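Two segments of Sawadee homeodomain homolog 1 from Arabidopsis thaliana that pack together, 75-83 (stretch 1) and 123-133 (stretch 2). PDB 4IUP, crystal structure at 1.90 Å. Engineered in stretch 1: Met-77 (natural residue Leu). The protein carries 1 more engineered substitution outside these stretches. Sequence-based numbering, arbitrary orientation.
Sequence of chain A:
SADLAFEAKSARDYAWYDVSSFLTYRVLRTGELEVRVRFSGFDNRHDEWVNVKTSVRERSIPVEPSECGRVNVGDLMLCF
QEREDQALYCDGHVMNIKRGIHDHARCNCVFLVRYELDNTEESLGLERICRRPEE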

# COMPACT_ATOMS: atom_id res chain seq x y z
N ASP A 75 -12.40 1.85 2.61
CA ASP A 75 -11.04 1.86 3.16
C ASP A 75 -9.98 1.92 2.07
O ASP A 75 -10.08 1.23 1.05
N LEU A 76 -8.96 2.74 2.32
CA LEU A 76 -7.75 2.72 1.50
C LEU A 76 -6.87 1.54 1.95
O LEU A 76 -6.59 1.39 3.14
N MSE A 77 -6.46 0.72 0.98
CA MSE A 77 -5.60 -0.44 1.25
C MSE A 77 -4.40 -0.39 0.32
O MSE A 77 -4.51 0.09 -0.81
N LEU A 78 -3.27 -0.91 0.80
CA LEU A 78 -2.16 -1.23 -0.09
C LEU A 78 -2.37 -2.65 -0.61
O LEU A 78 -2.44 -3.60 0.19
N CYS A 79 -2.46 -2.79 -1.93
CA CYS A 79 -2.89 -4.04 -2.56
C CYS A 79 -1.81 -4.65 -3.43
O CYS A 79 -1.14 -3.94 -4.20
N PHE A 80 -1.65 -5.96 -3.32
CA PHE A 80 -0.71 -6.69 -4.16
C PHE A 80 -1.33 -6.95 -5.53
O PHE A 80 -2.22 -7.78 -5.68
N GLN A 81 -0.84 -6.21 -6.53
CA GLN A 81 -1.38 -6.22 -7.88
C GLN A 81 -0.44 -6.98 -8.80
O GLN A 81 0.62 -6.47 -9.18
N GLU A 82 -0.83 -8.20 -9.14
CA GLU A 82 -0.01 -9.07 -9.98
C GLU A 82 -0.64 -9.19 -11.37
O GLU A 82 -1.78 -9.62 -11.50
N ARG A 83 0.12 -8.79 -12.39
CA ARG A 83 -0.36 -8.80 -13.78
C ARG A 83 0.78 -9.23 -14.68
O ARG A 83 1.83 -8.59 -14.68
N SER A 123 -10.79 -8.67 -7.53
CA SER A 123 -11.20 -9.34 -6.31
C SER A 123 -9.98 -9.93 -5.61
O SER A 123 -9.27 -10.75 -6.17
N LEU A 124 -9.74 -9.49 -4.37
CA LEU A 124 -8.56 -9.90 -3.61
C LEU A 124 -8.94 -10.54 -2.28
O LEU A 124 -9.97 -10.21 -1.68
N GLY A 125 -8.10 -11.46 -1.82
CA GLY A 125 -8.23 -12.00 -0.48
C GLY A 125 -7.46 -11.15 0.51
O GLY A 125 -6.66 -10.27 0.12
N LEU A 126 -7.69 -11.40 1.79
CA LEU A 126 -7.02 -10.67 2.86
C LEU A 126 -5.49 -10.78 2.73
O LEU A 126 -4.76 -9.86 3.11
N GLU A 127 -5.02 -11.89 2.18
CA GLU A 127 -3.59 -12.17 2.08
C GLU A 127 -2.85 -11.30 1.05
O GLU A 127 -1.63 -11.37 0.94
N ARG A 128 -3.60 -10.50 0.29
CA ARG A 128 -3.01 -9.60 -0.70
C ARG A 128 -3.29 -8.13 -0.43
O ARG A 128 -3.04 -7.28 -1.28
N ILE A 129 -3.81 -7.82 0.75
CA ILE A 129 -4.11 -6.43 1.09
C ILE A 129 -3.56 -6.05 2.46
O ILE A 129 -3.52 -6.88 3.38
N CYS A 130 -3.13 -4.80 2.59
CA CYS A 130 -2.62 -4.27 3.86
C CYS A 130 -3.35 -2.99 4.22
O CYS A 130 -3.70 -2.21 3.34
N ARG A 131 -3.56 -2.76 5.51
CA ARG A 131 -4.32 -1.59 5.96
C ARG A 131 -3.40 -0.41 6.25
O ARG A 131 -2.19 -0.59 6.43
N ARG A 132 -3.98 0.78 6.31
CA ARG A 132 -3.25 1.98 6.73
C ARG A 132 -3.35 2.08 8.25
O ARG A 132 -4.31 1.57 8.83
N PRO A 133 -2.35 2.73 8.89
CA PRO A 133 -2.39 2.97 10.34
C PRO A 133 -3.56 3.86 10.74
O PRO A 133 -4.10 4.60 9.90

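Side-chain packing between strand 76-83 and the antiparallel strand that begins at Ile-129, with its neighbouring residues, in Sawadee homeodomain homolog 1. The two stretches bury 618 Å² between them, and Arg-128, Met-77 and Phe-80 account for the largest shares. The backbone fixes the register: Leu-78 N donates to Cys-130 O (2.9 Å), Cys-130 N to Leu-78 O (2.8 Å), and Phe-80 N to Arg-128 O (2.8 Å, nearly linear).

Arg-128 covers most. Its CA-to-CB bond points sideways, but an m chi1 followed by t at chi2 and chi3 extends the chain so that its end comes nearer to stretch 1. There the guanidinium lays one face over Phe-80 CD2, with Arg-128 NH1 3.5 Å from Phe-80 CD2, while NH1 itself lies near the plane of the ring, at its edge. Phe-80 (chi1 t, chi2 62°) points toward stretch 2. Two residues further along the strand, Glu-82 also points toward stretch 2, and its t, t side chain brings the carboxylate to the edge of the guanidinium. Arg-128 NH1 donates to Glu-82 OE1 at 3.1 Å, forming a salt bridge. Water 2 closes a second path between the charged groups, donating to Glu-82 OE1 (2.5 Å) and accepting from Arg-128 NH2 (2.9 Å).

Met-77, an engineered selenomethionine in place of the natural Leu, lies on the sheet face shared with Cys-79, Ile-129 and Arg-131. With chi1, chi2 and chi3 all m, the end of the side chain comes nearer to stretch 2, so that Met-77 CE lies 3.8 Å from Ile-129 CD1 and 4.0 Å from Arg-131 CB. Ile-129 (chi1 p, chi2 t) also meets Cys-79, with Ile-129 CG2 4.0 Å from Cys-79 SG. Leu-124 (m, t) adds to this apolar group, placing Leu-124 CD1 3.7 Å from Cys-79 CB.

On the other face, Leu-78 (t, p) and Cys-130 (chi1 m) sit side by side, Leu-78 CB 4.3 Å from Cys-130 CB; Cys-130 is also covalently bonded to a group elsewhere in the structure. Arg-132, with m at chi1, chi2 and chi3, points toward stretch 1, and its aliphatic portion packs on Leu-76 (t, p): Arg-132 CG is 3.8 Å from Leu-76 CD2. Water 1 joins the backbones here, donating to Leu-76 O (2.6 Å) and accepting from Arg-132 N (2.9 Å). Gln-81 points away and makes no contact with stretch 2.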

# COMPACT_ATOMS: atom_id res chain seq x y z
CB ASP A 75 -10.77 0.64 4.04
CG ASP A 75 -11.41 0.74 5.42
OD1 ASP A 75 -12.01 1.79 5.75
OD2 ASP A 75 -11.30 -0.25 6.17
CB LEU A 76 -6.99 4.04 1.65
CG LEU A 76 -5.58 4.14 1.04
CD1 LEU A 76 -5.65 4.14 -0.48
CD2 LEU A 76 -4.88 5.39 1.56
CB MSE A 77 -6.34 -1.77 1.01
CG MSE A 77 -7.68 -1.90 1.69
SE MSE A 77 -7.58 -1.86 3.64
CE MSE A 77 -6.87 -3.65 3.97
CB LEU A 78 -0.81 -1.11 0.63
CG LEU A 78 0.42 -1.33 -0.27
CD1 LEU A 78 0.57 -0.20 -1.29
CD2 LEU A 78 1.70 -1.49 0.56
CB CYS A 79 -4.12 -3.80 -3.43
SG CYS A 79 -5.48 -3.00 -2.59
CB PHE A 80 -0.28 -8.00 -3.49
CG PHE A 80 0.78 -8.75 -4.25
CD1 PHE A 80 2.04 -8.19 -4.46
CD2 PHE A 80 0.54 -10.03 -4.74
CE1 PHE A 80 3.03 -8.87 -5.14
CE2 PHE A 80 1.53 -10.73 -5.44
CZ PHE A 80 2.77 -10.16 -5.63
CB GLN A 81 -1.58 -4.78 -8.37
CG GLN A 81 -2.30 -4.64 -9.73
CD GLN A 81 -2.19 -3.23 -10.29
OE1 GLN A 81 -3.10 -2.41 -10.13
NE2 GLN A 81 -1.07 -2.94 -10.93
CB GLU A 82 0.15 -10.44 -9.33
CG GLU A 82 1.11 -11.38 -10.07
CD GLU A 82 1.54 -12.57 -9.24
OE1 GLU A 82 0.70 -13.12 -8.48
OE2 GLU A 82 2.71 -12.97 -9.35
CB ARG A 83 -0.83 -7.41 -14.20
CG ARG A 83 -2.10 -6.96 -13.53
CD ARG A 83 -2.41 -5.51 -13.84
NE ARG A 83 -3.69 -5.14 -13.24
CZ ARG A 83 -4.19 -3.91 -13.21
NH1 ARG A 83 -3.53 -2.89 -13.74
NH2 ARG A 83 -5.36 -3.71 -12.64
CB SER A 123 -12.22 -10.44 -6.63
OG SER A 123 -13.42 -9.86 -7.10
CB LEU A 124 -7.63 -8.70 -3.35
CG LEU A 124 -6.97 -8.04 -4.58
CD1 LEU A 124 -6.18 -6.82 -4.15
CD2 LEU A 124 -6.07 -9.02 -5.31
CB LEU A 126 -7.47 -11.16 4.24
CG LEU A 126 -7.13 -10.23 5.41
CD1 LEU A 126 -7.89 -8.91 5.28
CD2 LEU A 126 -7.43 -10.91 6.75
CB GLU A 127 -3.35 -13.67 1.82
CG GLU A 127 -3.57 -14.14 0.37
CD GLU A 127 -5.03 -14.23 -0.06
OE1 GLU A 127 -5.94 -14.20 0.80
OE2 GLU A 127 -5.26 -14.35 -1.29
CB ARG A 128 -3.46 -9.98 -2.12
CG ARG A 128 -2.96 -11.35 -2.55
CD ARG A 128 -2.89 -11.55 -4.06
NE ARG A 128 -2.27 -12.84 -4.33
CZ ARG A 128 -1.63 -13.19 -5.45
NH1 ARG A 128 -1.52 -12.34 -6.47
NH2 ARG A 128 -1.11 -14.40 -5.54
CB ILE A 129 -5.64 -6.12 0.96
CG1 ILE A 129 -6.48 -6.94 1.94
CG2 ILE A 129 -6.13 -6.33 -0.49
CD1 ILE A 129 -7.97 -6.61 1.88
CB CYS A 130 -1.12 -3.98 3.78
SG CYS A 130 -0.07 -5.44 3.95
CB ARG A 131 -5.19 -1.93 7.18
CG ARG A 131 -4.41 -2.19 8.48
CD ARG A 131 -5.34 -2.28 9.68
NE ARG A 131 -4.61 -2.61 10.91
CZ ARG A 131 -4.05 -1.71 11.72
NH1 ARG A 131 -4.12 -0.41 11.45
NH2 ARG A 131 -3.41 -2.12 12.81
CB ARG A 132 -3.86 3.22 6.07
CG ARG A 132 -3.84 3.22 4.53
CD ARG A 132 -2.43 3.32 3.94
NE ARG A 132 -1.66 4.39 4.59
CZ ARG A 132 -0.45 4.25 5.11
NH1 ARG A 132 0.19 3.08 5.06
NH2 ARG A 132 0.14 5.28 5.69
CB PRO A 133 -1.08 3.71 10.61
CG PRO A 133 -0.20 3.42 9.45
CD PRO A 133 -1.12 3.27 8.28
O HOH W 1 -6.83 0.89 5.67
O HOH W 2 -0.63 -15.27 -8.28